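Local coordinates for NreA protein (Staphylococcus carnosus subsp. carnosus TM300, PDB 4IUH), which binds nitrate through a cytosolic GAF domain and so serves as the nitrate receptor of the staphylococcal nitrate regulation system, at residues A[36-41]-A[145-150]. Sequence-based numbering, arbitrary orientation.
Sequences EKFDFA and EGSTTF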
loop_
_atom_site.group_PDB
_atom_site.type_symbol
_atom_site.label_atom_id
_atom_site.label_comp_id
_atom_site.label_asym_id
_atom_site.label_seq_id
_atom_site.Cartn_x
_atom_site.Cartn_y
_atom_site.Cartn_z
ATOM N N GLU A 36 -14.193 1.439 -4.141
ATOM C CA GLU A 36 -13.565 2.758 -4.245
ATOM C C GLU A 36 -13.100 3.051 -5.671
ATOM O O GLU A 36 -12.613 4.140 -5.960
ATOM C CB GLU A 36 -12.412 2.903 -3.252
ATOM C CG GLU A 36 -12.809 2.662 -1.796
ATOM C CD GLU A 36 -13.799 3.689 -1.274
ATOM O OE1 GLU A 36 -13.635 4.886 -1.599
ATOM O OE2 GLU A 36 -14.745 3.304 -0.544
ATOM N N LYS A 37 -13.269 2.067 -6.552
ATOM C CA LYS A 37 -12.908 2.183 -7.965
ATOM C C LYS A 37 -11.408 2.377 -8.196
ATOM O O LYS A 37 -10.988 3.332 -8.853
ATOM C CB LYS A 37 -13.704 3.292 -8.664
ATOM C CG LYS A 37 -15.165 2.954 -8.942
ATOM C CD LYS A 37 -16.031 3.128 -7.705
ATOM C CE LYS A 37 -17.495 2.783 -7.989
ATOM N NZ LYS A 37 -18.293 2.626 -6.733
ATOM N N PHE A 38 -10.608 1.465 -7.653
ATOM C CA PHE A 38 -9.182 1.430 -7.942
ATOM C C PHE A 38 -8.844 0.252 -8.867
ATOM O O PHE A 38 -9.527 -0.768 -8.866
ATOM C CB PHE A 38 -8.379 1.329 -6.643
ATOM C CG PHE A 38 -8.186 2.644 -5.934
ATOM C CD1 PHE A 38 -7.121 3.474 -6.262
ATOM C CD2 PHE A 38 -9.053 3.044 -4.928
ATOM C CE1 PHE A 38 -6.934 4.681 -5.611
ATOM C CE2 PHE A 38 -8.870 4.247 -4.271
ATOM C CZ PHE A 38 -7.804 5.066 -4.614
ATOM N N ASP A 39 -7.794 0.399 -9.661
ATOM C CA ASP A 39 -7.307 -0.703 -10.484
ATOM C C ASP A 39 -6.542 -1.762 -9.668
ATOM O O ASP A 39 -6.486 -2.933 -10.046
ATOM C CB ASP A 39 -6.414 -0.166 -11.609
ATOM C CG ASP A 39 -7.189 0.661 -12.632
ATOM O OD1 ASP A 39 -8.321 0.262 -12.995
ATOM O OD2 ASP A 39 -6.671 1.711 -13.074
ATOM N N PHE A 40 -5.957 -1.342 -8.550
ATOM C CA PHE A 40 -5.055 -2.196 -7.794
ATOM C C PHE A 40 -5.099 -1.879 -6.304
ATOM O O PHE A 40 -5.224 -0.723 -5.909
ATOM C CB PHE A 40 -3.619 -2.039 -8.316
ATOM C CG PHE A 40 -2.587 -2.812 -7.530
ATOM C CD1 PHE A 40 -2.500 -4.187 -7.636
ATOM C CD2 PHE A 40 -1.693 -2.155 -6.695
ATOM C CE1 PHE A 40 -1.545 -4.893 -6.915
ATOM C CE2 PHE A 40 -0.732 -2.857 -5.973
ATOM C CZ PHE A 40 -0.660 -4.223 -6.083
ATOM N N ALA A 41 -4.986 -2.916 -5.484
ATOM C CA ALA A 41 -4.867 -2.747 -4.041
ATOM C C ALA A 41 -3.981 -3.845 -3.450
ATOM O O ALA A 41 -3.959 -4.974 -3.949
ATOM C CB ALA A 41 -6.241 -2.755 -3.383
ATOM N N GLU A 145 -11.796 11.119 -6.252
ATOM C CA GLU A 145 -11.876 12.290 -5.395
ATOM C C GLU A 145 -12.092 11.910 -3.936
ATOM O O GLU A 145 -12.942 11.075 -3.618
ATOM C CB GLU A 145 -12.994 13.218 -5.865
ATOM C CG GLU A 145 -13.167 14.449 -5.001
ATOM C CD GLU A 145 -14.018 15.503 -5.667
ATOM O OE1 GLU A 145 -13.821 15.742 -6.878
ATOM O OE2 GLU A 145 -14.886 16.088 -4.984
ATOM N N GLY A 146 -11.311 12.522 -3.054
ATOM C CA GLY A 146 -11.459 12.304 -1.629
ATOM C C GLY A 146 -10.687 11.101 -1.131
ATOM O O GLY A 146 -10.598 10.874 0.076
ATOM N N SER A 147 -10.112 10.337 -2.057
ATOM C CA SER A 147 -9.352 9.139 -1.695
ATOM C C SER A 147 -8.074 9.477 -0.928
ATOM O O SER A 147 -7.327 8.586 -0.522
ATOM C CB SER A 147 -9.036 8.284 -2.932
ATOM O OG SER A 147 -8.109 8.924 -3.790
ATOM N N THR A 148 -7.832 10.766 -0.727
ATOM C CA THR A 148 -6.712 11.219 0.077
ATOM C C THR A 148 -7.102 11.266 1.554
ATOM O O THR A 148 -6.271 11.078 2.433
ATOM C CB THR A 148 -6.245 12.612 -0.375
ATOM O OG1 THR A 148 -7.217 13.597 -0.001
ATOM C CG2 THR A 148 -6.047 12.636 -1.889
ATOM N N THR A 149 -8.382 11.516 1.809
ATOM C CA THR A 149 -8.922 11.602 3.157
ATOM C C THR A 149 -9.574 10.253 3.527
ATOM O O THR A 149 -10.276 10.119 4.541
ATOM C CB THR A 149 -9.928 12.782 3.236
ATOM O OG1 THR A 149 -9.890 13.388 4.536
ATOM C CG2 THR A 149 -11.355 12.344 2.873
ATOM N N PHE A 150 -9.309 9.252 2.692
ATOM C CA PHE A 150 -9.858 7.900 2.836
ATOM C C PHE A 150 -9.581 7.275 4.211
ATOM O O PHE A 150 -8.475 7.391 4.737
ATOM C CB PHE A 150 -9.301 7.005 1.718
ATOM C CG PHE A 150 -9.753 5.575 1.799
ATOM C CD1 PHE A 150 -10.961 5.185 1.243
ATOM C CD2 PHE A 150 -8.972 4.622 2.427
ATOM C CE1 PHE A 150 -11.385 3.872 1.320
ATOM C CE2 PHE A 150 -9.388 3.311 2.511
ATOM C CZ PHE A 150 -10.598 2.934 1.952
#
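Glu36 and Ser147 have the closest CA atoms across the segments, 8.1 Å apart, where the Schellman turn that ends helix 25-36 at Lys37 faces a type I beta turn running from Gly146 to Thr149; no hydrogen bond joins the two segments. Glu36 reaches the edge of the Phe150 ring, its CD lying 3.5 Å from CE1 of Phe150. With CG anti to the carbonyl carbon (chi1 -57°), Glu36 CG comes within 3.6 Å of Phe150 CE1, and the bend at chi2 turns the carboxylate to the same edge, its plane 62° from that of the ring. OE2 of Glu36 lies in the ring plane, 3.9 Å from Phe150 CE1, and forms a salt bridge with Arg155, a residue that the Phe150 side chain also touches. Glutamate suits this partly exposed place: its methylene packs on carbon while its charge finds a cation. Separately, Phe38 meets the turn end-on, CZ standing 3.8 Å from CB of Ser147, which sits near the ring plane. Small enough to fit at that edge, Ser147 turns OG (chi1 69°) to a hydrogen bond with the carbonyl of Pro144. Both phenylalanines are buried, Phe38 against Leu135, Phe150 against Ile32. The contact links the GAF domain's helix-to-strand connection to the loop after strand 128-138. Carboxylate against the weakly positive ring edge is probably mildly attractive, but van der Waals packing does most of the joining, while Glu36 OE2 and Ser147 OG find their partners outside the two segments.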